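Putative metal-dependent isothiocyanate hydrolase SaxA (Pectobacterium carotovorum, PDB 6BRM) probably hydrolyses isothiocyanates at a site holding two zinc ions, with the fold of the metallo-beta-lactamase superfamily. Local coordinates at residues Leu3-Ile6 / Thr10-Leu13; Lys18-Asp23 / Asp117-Tyr122; Asp56-Asp61 / Gln79-Asp84; Gly148-Phe151 / Lys157-Tyr160. All blocks are in the same frame, centred on the assembly; numbering follows the deposited sequence.

Interaction 1 (Leu3-Ile6 / Thr10-Leu13); sequences LTQI and TLVL
Leu3 lays its CD2 methyl across the base of Leu11, 3.7 Å from Leu11 CB, and the two side chains cross obliquely on the face of the sheet they share with Gln5. With CG anti to the backbone N (chi1 -155°), the branched end of Leu3 comes nearer to the partner strand than its CB direction suggests. On the other face, Thr4 and Val12 lie side by side and point the same way, with Val12 CG2 3.5 Å from Thr4 OG1; that hydroxyl is hydrogen-bonded to Thr256 OG1. This is the N-terminal beta hairpin of strands 2-7 and 10-15. Thr4 and Val12 form its hydrogen-bonded pair: Thr4 N reaches Val12 O at 2.9 Å, and Val12 N returns to Thr4 O at 3.2 Å. Nearer the turn, Ile6 N donates to Thr10 O at 3.2 Å, while Thr10 CG2 meets Ile6 CB and CG2, each at 4.0 Å. Thr10 OG1 bonds to Asp23 O, and Gln5 to Asn8 O and Ser220 OG. Across the strands themselves, then, the bonding is all backbone to backbone, and the side chains add van der Waals contact and no hydrogen bond.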
loop_
_atom_site.group_PDB
_atom_site.type_symbol
_atom_site.label_atom_id
_atom_site.label_comp_id
_atom_site.label_asym_id
_atom_site.label_seq_id
_atom_site.Cartn_x
_atom_site.Cartn_y
_atom_site.Cartn_z
ATOM N N LEU B 3 0.157 -13.087 -25.153
ATOM C CA LEU B 3 -0.097 -13.599 -23.806
ATOM C C LEU B 3 -0.880 -14.906 -23.940
ATOM O O LEU B 3 -1.922 -14.935 -24.599
ATOM C CB LEU B 3 -0.912 -12.585 -22.988
ATOM C CG LEU B 3 -0.832 -12.601 -21.450
ATOM C CD1 LEU B 3 -2.040 -11.892 -20.855
ATOM C CD2 LEU B 3 -0.716 -13.994 -20.843
ATOM N N THR B 4 -0.376 -15.972 -23.316
ATOM C CA THR B 4 -1.061 -17.264 -23.270
ATOM C C THR B 4 -1.482 -17.561 -21.834
ATOM O O THR B 4 -0.643 -17.586 -20.939
ATOM C CB THR B 4 -0.146 -18.413 -23.757
ATOM O OG1 THR B 4 0.575 -18.008 -24.928
ATOM C CG2 THR B 4 -0.955 -19.666 -24.072
ATOM N N GLN B 5 -2.779 -17.773 -21.616
ATOM C CA GLN B 5 -3.269 -18.316 -20.350
ATOM C C GLN B 5 -2.901 -19.797 -20.332
ATOM O O GLN B 5 -3.211 -20.518 -21.286
ATOM C CB GLN B 5 -4.790 -18.136 -20.238
ATOM C CG GLN B 5 -5.443 -18.675 -18.962
ATOM C CD GLN B 5 -5.001 -17.963 -17.694
ATOM O OE1 GLN B 5 -4.508 -16.835 -17.733
ATOM N NE2 GLN B 5 -5.185 -18.620 -16.559
ATOM N N ILE B 6 -2.219 -20.236 -19.272
ATOM C CA ILE B 6 -1.893 -21.655 -19.077
ATOM C C ILE B 6 -2.927 -22.251 -18.113
ATOM O O ILE B 6 -3.873 -22.890 -18.565
ATOM C CB ILE B 6 -0.428 -21.856 -18.599
ATOM C CG1 ILE B 6 0.567 -21.344 -19.655
ATOM C CG2 ILE B 6 -0.150 -23.318 -18.261
ATOM C CD1 ILE B 6 0.685 -22.186 -20.913
ATOM N N THR B 10 -0.503 -18.932 -13.880
ATOM C CA THR B 10 0.556 -19.336 -14.793
ATOM C C THR B 10 0.231 -18.853 -16.207
ATOM O O THR B 10 -0.901 -18.999 -16.682
ATOM C CB THR B 10 0.755 -20.862 -14.786
ATOM O OG1 THR B 10 0.837 -21.323 -13.431
ATOM C CG2 THR B 10 2.024 -21.261 -15.533
ATOM N N LEU B 11 1.227 -18.250 -16.853
ATOM C CA LEU B 11 1.083 -17.733 -18.211
ATOM C C LEU B 11 2.446 -17.488 -18.843
ATOM O O LEU B 11 3.423 -17.233 -18.132
ATOM C CB LEU B 11 0.244 -16.448 -18.217
ATOM C CG LEU B 11 0.478 -15.384 -17.134
ATOM C CD1 LEU B 11 1.527 -14.371 -17.566
ATOM C CD2 LEU B 11 -0.824 -14.673 -16.796
ATOM N N VAL B 12 2.506 -17.599 -20.172
ATOM C CA VAL B 12 3.706 -17.233 -20.931
ATOM C C VAL B 12 3.419 -15.980 -21.749
ATOM O O VAL B 12 2.334 -15.834 -22.319
ATOM C CB VAL B 12 4.273 -18.383 -21.810
ATOM C CG1 VAL B 12 4.688 -19.552 -20.931
ATOM C CG2 VAL B 12 3.290 -18.857 -22.873
ATOM N N LEU B 13 4.404 -15.084 -21.781
ATOM C CA LEU B 13 4.258 -13.738 -22.330
ATOM C C LEU B 13 5.417 -13.447 -23.269
ATOM O O LEU B 13 6.548 -13.254 -22.813
ATOM C CB LEU B 13 4.239 -12.723 -21.181
ATOM C CG LEU B 13 4.316 -11.225 -21.492
ATOM C CD1 LEU B 13 3.306 -10.813 -22.557
ATOM C CD2 LEU B 13 4.111 -10.419 -20.216
#

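Interaction 2 (Lys18-Asp23 / Asp117-Tyr122); sequences KKFLID and DGLTIY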
loop_
_atom_site.group_PDB
_atom_site.type_symbol
_atom_site.label_atom_id
_atom_site.label_comp_id
_atom_site.label_asym_id
_atom_site.label_seq_id
_atom_site.Cartn_x
_atom_site.Cartn_y
_atom_site.Cartn_z
ATOM N N LYS B 18 11.158 -11.269 -26.524
ATOM C CA LYS B 18 11.601 -12.096 -25.389
ATOM C C LYS B 18 10.401 -12.842 -24.822
ATOM O O LYS B 18 9.297 -12.301 -24.809
ATOM C CB LYS B 18 12.213 -11.234 -24.279
ATOM C CG LYS B 18 13.378 -10.353 -24.708
ATOM C CD LYS B 18 14.594 -11.165 -25.142
ATOM C CE LYS B 18 15.782 -10.276 -25.495
ATOM N NZ LYS B 18 15.441 -9.164 -26.430
ATOM N N LYS B 19 10.625 -14.074 -24.358
ATOM C CA LYS B 19 9.579 -14.901 -23.743
ATOM C C LYS B 19 9.809 -15.049 -22.240
ATOM O O LYS B 19 10.937 -15.275 -21.800
ATOM C CB LYS B 19 9.556 -16.289 -24.376
ATOM C CG LYS B 19 9.067 -16.317 -25.814
ATOM C CD LYS B 19 8.818 -17.744 -26.288
ATOM C CE LYS B 19 7.493 -18.293 -25.770
ATOM N NZ LYS B 19 7.250 -19.701 -26.189
ATOM N N PHE B 20 8.730 -14.927 -21.466
ATOM C CA PHE B 20 8.760 -15.118 -20.015
ATOM C C PHE B 20 7.724 -16.156 -19.622
ATOM O O PHE B 20 6.723 -16.325 -20.317
ATOM C CB PHE B 20 8.434 -13.811 -19.285
ATOM C CG PHE B 20 9.255 -12.643 -19.739
ATOM C CD1 PHE B 20 10.586 -12.523 -19.352
ATOM C CD2 PHE B 20 8.705 -11.667 -20.556
ATOM C CE1 PHE B 20 11.353 -11.446 -19.769
ATOM C CE2 PHE B 20 9.467 -10.587 -20.978
ATOM C CZ PHE B 20 10.792 -10.476 -20.583
ATOM N N LEU B 21 7.977 -16.840 -18.507
ATOM C CA LEU B 21 7.004 -17.722 -17.869
ATOM C C LEU B 21 6.759 -17.169 -16.471
ATOM O O LEU B 21 7.631 -17.263 -15.609
ATOM C CB LEU B 21 7.542 -19.159 -17.815
ATOM C CG LEU B 21 6.776 -20.243 -17.039
ATOM C CD1 LEU B 21 5.346 -20.425 -17.524
ATOM C CD2 LEU B 21 7.533 -21.560 -17.128
ATOM N N ILE B 22 5.581 -16.579 -16.259
ATOM C CA ILE B 22 5.233 -15.958 -14.981
ATOM C C ILE B 22 4.487 -16.968 -14.113
ATOM O O ILE B 22 3.482 -17.529 -14.550
ATOM C CB ILE B 22 4.370 -14.680 -15.176
ATOM C CG1 ILE B 22 5.162 -13.598 -15.937
ATOM C CG2 ILE B 22 3.874 -14.138 -13.834
ATOM C CD1 ILE B 22 4.823 -13.489 -17.409
ATOM N N ASP B 23 4.985 -17.183 -12.892
ATOM C CA ASP B 23 4.330 -18.012 -11.868
ATOM C C ASP B 23 4.012 -19.450 -12.323
ATOM O O ASP B 23 2.842 -19.804 -12.496
ATOM C CB ASP B 23 3.067 -17.308 -11.353
ATOM C CG ASP B 23 3.371 -15.981 -10.672
ATOM O OD1 ASP B 23 4.512 -15.484 -10.790
ATOM O OD2 ASP B 23 2.461 -15.433 -10.016
ATOM N N ASP B 117 18.105 -2.717 -23.991
ATOM C CA ASP B 117 17.193 -3.029 -25.104
ATOM C C ASP B 117 16.028 -2.042 -25.284
ATOM O O ASP B 117 15.559 -1.836 -26.405
ATOM C CB ASP B 117 16.630 -4.447 -24.888
ATOM C CG ASP B 117 15.548 -4.817 -25.885
ATOM O OD1 ASP B 117 15.829 -4.752 -27.101
ATOM O OD2 ASP B 117 14.423 -5.161 -25.446
ATOM N N GLY B 118 15.557 -1.455 -24.182
ATOM C CA GLY B 118 14.388 -0.565 -24.180
ATOM C C GLY B 118 13.246 -1.109 -23.338
ATOM O O GLY B 118 12.278 -0.396 -23.076
ATOM N N LEU B 119 13.345 -2.374 -22.925
ATOM C CA LEU B 119 12.345 -2.997 -22.061
ATOM C C LEU B 119 12.510 -2.501 -20.633
ATOM O O LEU B 119 13.616 -2.517 -20.090
ATOM C CB LEU B 119 12.490 -4.525 -22.091
ATOM C CG LEU B 119 11.430 -5.349 -21.357
ATOM C CD1 LEU B 119 10.080 -5.216 -22.043
ATOM C CD2 LEU B 119 11.847 -6.807 -21.287
ATOM N N THR B 120 11.401 -2.078 -20.037
ATOM C CA THR B 120 11.354 -1.662 -18.643
ATOM C C THR B 120 10.347 -2.551 -17.922
ATOM O O THR B 120 9.248 -2.775 -18.438
ATOM C CB THR B 120 10.914 -0.189 -18.518
ATOM O OG1 THR B 120 11.701 0.623 -19.398
ATOM C CG2 THR B 120 11.080 0.313 -17.095
ATOM N N ILE B 121 10.723 -3.050 -16.741
ATOM C CA ILE B 121 9.839 -3.862 -15.901
ATOM C C ILE B 121 9.719 -3.199 -14.533
ATOM O O ILE B 121 10.702 -3.117 -13.799
ATOM C CB ILE B 121 10.370 -5.308 -15.745
ATOM C CG1 ILE B 121 10.292 -6.045 -17.087
ATOM C CG2 ILE B 121 9.575 -6.074 -14.686
ATOM C CD1 ILE B 121 11.036 -7.364 -17.112
ATOM N N TYR B 122 8.518 -2.737 -14.197
ATOM C CA TYR B 122 8.253 -2.119 -12.897
ATOM C C TYR B 122 7.588 -3.124 -11.957
ATOM O O TYR B 122 6.610 -3.773 -12.338
ATOM C CB TYR B 122 7.333 -0.907 -13.046
ATOM C CG TYR B 122 7.842 0.197 -13.948
ATOM C CD1 TYR B 122 8.650 1.219 -13.444
ATOM C CD2 TYR B 122 7.486 0.245 -15.298
ATOM C CE1 TYR B 122 9.106 2.246 -14.263
ATOM C CE2 TYR B 122 7.931 1.268 -16.124
ATOM C CZ TYR B 122 8.744 2.265 -15.604
ATOM O OH TYR B 122 9.189 3.278 -16.421
#
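Phe20 meets Leu119 where the two beta-sheets of the alpha-beta/beta-alpha sandwich, the metallo-beta-lactamase fold, face each other. Strand 18-22 belongs to the first sheet, and residues 117-119 lead into strand 120-124 of the second, so no backbone bonds join the segments and the contact is made by side chains. Phe20 CB is still 8.0 Å from Leu119 CD2; from there the side chain sets CG anti to its own carbonyl carbon (chi1 -51°) and carries the ring out towards the second sheet. Along one side of the ring, CE2 comes to 3.9 Å from CE2 of Phe151 on strand 148-152, the two ring planes inclined at about 35°. At the far end CZ reaches Leu119 CD2, also at 3.9 Å. This methyl sits at the edge of the ring, near its plane, and the two side chains arrive from opposite directions. Leu119, with CG anti to the backbone N (chi1 -174°), points one branch at the phenylalanine and also touches Tyr15 of strand 10-15 and His153. Ile121 turns towards the same ring but stops slightly farther off, 4.7 Å between its CD1 and Phe20 CZ, and packs on Phe151 and Phe115 instead. Towards the rim of the sandwich the apolar contact gives way to charge. Lys18 and Asp117 approach each other without forming a salt bridge, so any attraction is probably modest: Lys18 NZ lies 4.2 Å from Asp117 OD2.

Interaction 3 (Asp56-Asp61 / Gln79-Asp84); sequences DLLAVD and QAVPKD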
loop_
_atom_site.group_PDB
_atom_site.type_symbol
_atom_site.label_atom_id
_atom_site.label_comp_id
_atom_site.label_asym_id
_atom_site.label_seq_id
_atom_site.Cartn_x
_atom_site.Cartn_y
_atom_site.Cartn_z
ATOM N N ASP B 56 7.010 -27.113 -23.915
ATOM C CA ASP B 56 6.625 -25.832 -24.520
ATOM C C ASP B 56 6.725 -24.667 -23.531
ATOM O O ASP B 56 7.096 -23.557 -23.920
ATOM C CB ASP B 56 5.199 -25.900 -25.093
ATOM C CG ASP B 56 5.075 -26.859 -26.273
ATOM O OD1 ASP B 56 6.066 -27.537 -26.630
ATOM O OD2 ASP B 56 3.968 -26.936 -26.846
ATOM N N LEU B 57 6.393 -24.923 -22.264
ATOM C CA LEU B 57 6.490 -23.902 -21.208
ATOM C C LEU B 57 7.923 -23.441 -20.932
ATOM O O LEU B 57 8.145 -22.262 -20.652
ATOM C CB LEU B 57 5.852 -24.387 -19.898
ATOM C CG LEU B 57 4.347 -24.155 -19.758
ATOM C CD1 LEU B 57 3.564 -24.901 -20.825
ATOM C CD2 LEU B 57 3.894 -24.572 -18.366
ATOM N N LEU B 58 8.881 -24.365 -21.010
ATOM C CA LEU B 58 10.280 -24.074 -20.658
ATOM C C LEU B 58 11.100 -23.357 -21.749
ATOM O O LEU B 58 12.179 -22.835 -21.451
ATOM C CB LEU B 58 10.994 -25.358 -20.211
ATOM C CG LEU B 58 10.389 -26.069 -18.991
ATOM C CD1 LEU B 58 11.127 -27.371 -18.700
ATOM C CD2 LEU B 58 10.381 -25.168 -17.762
ATOM N N ALA B 59 10.603 -23.327 -22.991
ATOM C CA ALA B 59 11.251 -22.571 -24.079
ATOM C C ALA B 59 11.103 -21.067 -23.825
ATOM O O ALA B 59 10.269 -20.394 -24.442
ATOM C CB ALA B 59 10.658 -22.952 -25.433
ATOM N N VAL B 60 11.931 -20.558 -22.911
ATOM C CA VAL B 60 11.719 -19.251 -22.279
ATOM C C VAL B 60 13.067 -18.630 -21.869
ATOM O O VAL B 60 14.018 -19.348 -21.550
ATOM C CB VAL B 60 10.725 -19.416 -21.085
ATOM C CG1 VAL B 60 10.949 -18.411 -19.961
ATOM C CG2 VAL B 60 9.282 -19.337 -21.577
ATOM N N ASP B 61 13.136 -17.296 -21.890
ATOM C CA ASP B 61 14.358 -16.556 -21.534
ATOM C C ASP B 61 14.554 -16.431 -20.026
ATOM O O ASP B 61 15.684 -16.507 -19.539
ATOM C CB ASP B 61 14.352 -15.158 -22.161
ATOM C CG ASP B 61 14.525 -15.195 -23.662
ATOM O OD1 ASP B 61 15.567 -15.707 -24.119
ATOM O OD2 ASP B 61 13.627 -14.711 -24.384
ATOM N N GLN B 79 11.003 -28.928 -9.347
ATOM C CA GLN B 79 11.726 -30.050 -9.945
ATOM C C GLN B 79 11.899 -29.859 -11.452
ATOM O O GLN B 79 13.014 -29.962 -11.969
ATOM C CB GLN B 79 10.987 -31.368 -9.680
ATOM C CG GLN B 79 10.830 -31.726 -8.207
ATOM C CD GLN B 79 9.934 -32.933 -7.987
ATOM O OE1 GLN B 79 8.953 -32.867 -7.242
ATOM N NE2 GLN B 79 10.265 -34.045 -8.639
ATOM N N ALA B 80 10.794 -29.569 -12.142
ATOM C CA ALA B 80 10.750 -29.567 -13.619
ATOM C C ALA B 80 11.520 -28.427 -14.302
ATOM O O ALA B 80 12.092 -28.630 -15.376
ATOM C CB ALA B 80 9.305 -29.572 -14.098
ATOM N N VAL B 81 11.520 -27.239 -13.693
ATOM C CA VAL B 81 12.273 -26.091 -14.219
ATOM C C VAL B 81 13.761 -26.307 -13.903
ATOM O O VAL B 81 14.104 -26.586 -12.749
ATOM C CB VAL B 81 11.774 -24.753 -13.615
ATOM C CG1 VAL B 81 12.611 -23.571 -14.094
ATOM C CG2 VAL B 81 10.313 -24.515 -13.979
ATOM N N PRO B 82 14.648 -26.180 -14.918
ATOM C CA PRO B 82 16.065 -26.459 -14.685
ATOM C C PRO B 82 16.723 -25.384 -13.829
ATOM O O PRO B 82 16.338 -24.218 -13.904
ATOM C CB PRO B 82 16.657 -26.479 -16.094
ATOM C CG PRO B 82 15.785 -25.568 -16.871
ATOM C CD PRO B 82 14.408 -25.714 -16.298
ATOM N N LYS B 83 17.714 -25.787 -13.037
ATOM C CA LYS B 83 18.304 -24.912 -12.014
ATOM C C LYS B 83 19.137 -23.753 -12.579
ATOM O O LYS B 83 19.303 -22.727 -11.911
ATOM C CB LYS B 83 19.142 -25.730 -11.022
ATOM C CG LYS B 83 18.389 -26.834 -10.284
ATOM C CD LYS B 83 17.141 -26.333 -9.572
ATOM C CE LYS B 83 16.535 -27.403 -8.676
ATOM N NZ LYS B 83 15.934 -28.523 -9.456
ATOM N N ASP B 84 19.633 -23.926 -13.805
ATOM C CA ASP B 84 20.396 -22.890 -14.526
ATOM C C ASP B 84 19.525 -21.850 -15.268
ATOM O O ASP B 84 20.061 -20.968 -15.952
ATOM C CB ASP B 84 21.420 -23.534 -15.491
ATOM C CG ASP B 84 20.826 -24.657 -16.343
ATOM O OD1 ASP B 84 19.716 -24.486 -16.891
ATOM O OD2 ASP B 84 21.471 -25.724 -16.443
#
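Leu58 pushes its two methyl groups against the chain where helix 75-80 ends, and more of its surface is buried here than that of any other residue in the two segments. Its CG stands anti to its own carbonyl carbon (chi1 -60°) and chi2 is extended at 176°, which sends the fork straight across to 79-84. The prongs meet different things. CD1 lies 3.7 Å from the carbonyl oxygen of Ala80, a contact of methyl with backbone rather than a bond, while CD2 enters beside Val81, 3.8 Å from its CG2 and 4.1 Å from its CA. Val81 is the first residue to leave helical backbone angles. Its CG2 points anti to the carbonyl carbon, beside the backbone N, and its side chain crosses that of Leu58 at a slant. The ring of Pro82 borders the same methyl more loosely, with its CD 4.3 Å from Leu58 CD2. Two consecutive beta-alpha-beta crossovers of the first sheet touch at this point: helix 54-58 lies on the connection from strand 18-22 to strand 62-64, and helix 75-80 on the one from strand 62-64 to strand 87-89. The zinc ligands His67, His69, Asp71 and His72 fall within the second connection, though the side chain of Val81 is still about 12 Å from that of His72. Ala80 turns its CB towards the 56-61 segment and also packs on Leu26, which Leu57 touches from the neighbouring helix. Directly after Leu58 the chain bends through an inverse gamma turn centred on Ala59.

Interaction 4 (Gly148-Phe151 / Lys157-Tyr160); sequences GLVF and KTIY
Phe151 N donates to Ile159 O at 2.8 Å, and Ile159 N gives a weak return bond of 3.3 Å to Phe151 O. These two residues are the hydrogen-bonded pair of an antiparallel hairpin, strands 148-152 and 159-163. CA-H...O contacts lie around them: Val150 CA reaches Ile159 O at 3.3 Å, and Tyr160 CA reaches Leu149 O at 3.5 Å. The packing differs on the two faces. Phe151 and Ile159 run side by side, Ile159 CG2 meeting Phe151 CB at 3.6 Å. On the other face Tyr160, its CG anti to the backbone N (chi1 177°), swings its ring back alongside strand 148-152. Val150 CG2 comes to 3.5 Å from Tyr160 CD1 at a slant to the ring, Leu149 O lies in the ring plane at its edge, and Gly148 presents only its CA to Tyr160 CE1. The second branch of Val150, CG1, touches Thr158 CG2 at 3.8 Å. Helix 169-178 covers this face, with Phe178 on Val150 and both Ser174 and Leu175 on Tyr160. In the sheet, strand 120-124 flanks the hairpin beside 148-152, and strand 182-186 beside 159-163.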
loop_
_atom_site.group_PDB
_atom_site.type_symbol
_atom_site.label_atom_id
_atom_site.label_comp_id
_atom_site.label_asym_id
_atom_site.label_seq_id
_atom_site.Cartn_x
_atom_site.Cartn_y
_atom_site.Cartn_z
ATOM N N GLY B 148 2.939 -6.993 -8.209
ATOM C CA GLY B 148 2.455 -6.833 -9.574
ATOM C C GLY B 148 3.624 -6.569 -10.501
ATOM O O GLY B 148 4.745 -6.326 -10.038
ATOM N N LEU B 149 3.367 -6.625 -11.807
ATOM C CA LEU B 149 4.404 -6.426 -12.826
ATOM C C LEU B 149 3.852 -5.628 -13.997
ATOM O O LEU B 149 2.865 -6.038 -14.609
ATOM C CB LEU B 149 4.902 -7.766 -13.365
ATOM C CG LEU B 149 5.459 -8.794 -12.390
ATOM C CD1 LEU B 149 5.592 -10.138 -13.092
ATOM C CD2 LEU B 149 6.797 -8.335 -11.836
ATOM N N VAL B 150 4.489 -4.499 -14.301
ATOM C CA VAL B 150 4.189 -3.724 -15.504
ATOM C C VAL B 150 5.307 -3.981 -16.506
ATOM O O VAL B 150 6.462 -4.117 -16.112
ATOM C CB VAL B 150 4.071 -2.213 -15.199
ATOM C CG1 VAL B 150 3.797 -1.414 -16.468
ATOM C CG2 VAL B 150 2.978 -1.963 -14.162
ATOM N N PHE B 151 4.957 -4.073 -17.787
ATOM C CA PHE B 151 5.935 -4.219 -18.868
ATOM C C PHE B 151 5.797 -3.038 -19.822
ATOM O O PHE B 151 4.709 -2.780 -20.330
ATOM C CB PHE B 151 5.714 -5.527 -19.625
ATOM C CG PHE B 151 6.099 -6.751 -18.849
ATOM C CD1 PHE B 151 5.195 -7.363 -17.998
ATOM C CD2 PHE B 151 7.368 -7.301 -18.983
ATOM C CE1 PHE B 151 5.549 -8.500 -17.283
ATOM C CE2 PHE B 151 7.734 -8.433 -18.271
ATOM C CZ PHE B 151 6.822 -9.035 -17.419
ATOM N N LYS B 157 2.386 -2.440 -26.714
ATOM C CA LYS B 157 1.477 -1.851 -25.727
ATOM C C LYS B 157 1.934 -2.179 -24.308
ATOM O O LYS B 157 2.681 -3.141 -24.088
ATOM C CB LYS B 157 0.043 -2.346 -25.934
ATOM C CG LYS B 157 -0.578 -1.912 -27.254
ATOM C CD LYS B 157 -2.044 -2.299 -27.329
ATOM C CE LYS B 157 -2.772 -1.534 -28.420
ATOM N NZ LYS B 157 -4.236 -1.814 -28.388
ATOM N N THR B 158 1.475 -1.371 -23.357
ATOM C CA THR B 158 1.833 -1.523 -21.950
ATOM C C THR B 158 0.895 -2.532 -21.295
ATOM O O THR B 158 -0.326 -2.398 -21.403
ATOM C CB THR B 158 1.734 -0.171 -21.210
ATOM O OG1 THR B 158 2.504 0.818 -21.910
ATOM C CG2 THR B 158 2.249 -0.287 -19.778
ATOM N N ILE B 159 1.461 -3.527 -20.609
ATOM C CA ILE B 159 0.667 -4.564 -19.920
ATOM C C ILE B 159 0.984 -4.556 -18.426
ATOM O O ILE B 159 2.141 -4.414 -18.038
ATOM C CB ILE B 159 0.851 -5.992 -20.519
ATOM C CG1 ILE B 159 0.062 -7.024 -19.693
ATOM C CG2 ILE B 159 2.313 -6.400 -20.573
ATOM C CD1 ILE B 159 -0.173 -8.363 -20.361
ATOM N N TYR B 160 -0.060 -4.720 -17.610
ATOM C CA TYR B 160 0.049 -4.761 -16.148
ATOM C C TYR B 160 -0.533 -6.068 -15.611
ATOM O O TYR B 160 -1.740 -6.275 -15.675
ATOM C CB TYR B 160 -0.691 -3.554 -15.546
ATOM C CG TYR B 160 -0.750 -3.469 -14.024
ATOM C CD1 TYR B 160 0.276 -3.966 -13.215
ATOM C CD2 TYR B 160 -1.824 -2.844 -13.397
ATOM C CE1 TYR B 160 0.218 -3.865 -11.830
ATOM C CE2 TYR B 160 -1.887 -2.734 -12.015
ATOM C CZ TYR B 160 -0.865 -3.246 -11.236
ATOM O OH TYR B 160 -0.931 -3.144 -9.867
#

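In the fold
Interaction 1 is a hairpin of the first sheet of the sandwich and interaction 4 one of the second, their centres about 14 Å apart; Leu3 on Ile159 and Leu13 on Phe151 join them. Interaction 2 spans the sheets: its strand 18-22 lies next to strand 10-15, its strand 120-124 next to strand 148-152. Interaction 3, its centre about 22 Å from that of interaction 4, is tied to strand 18-22 by a probable backbone hydrogen bond between Asp61 N and Lys19 O, and falls along the chain between the segments of interaction 2. The side chain of Thr10 lies about 9 Å from a zinc ion, and Asp23 hydrogen-bonds the zinc ligand His72.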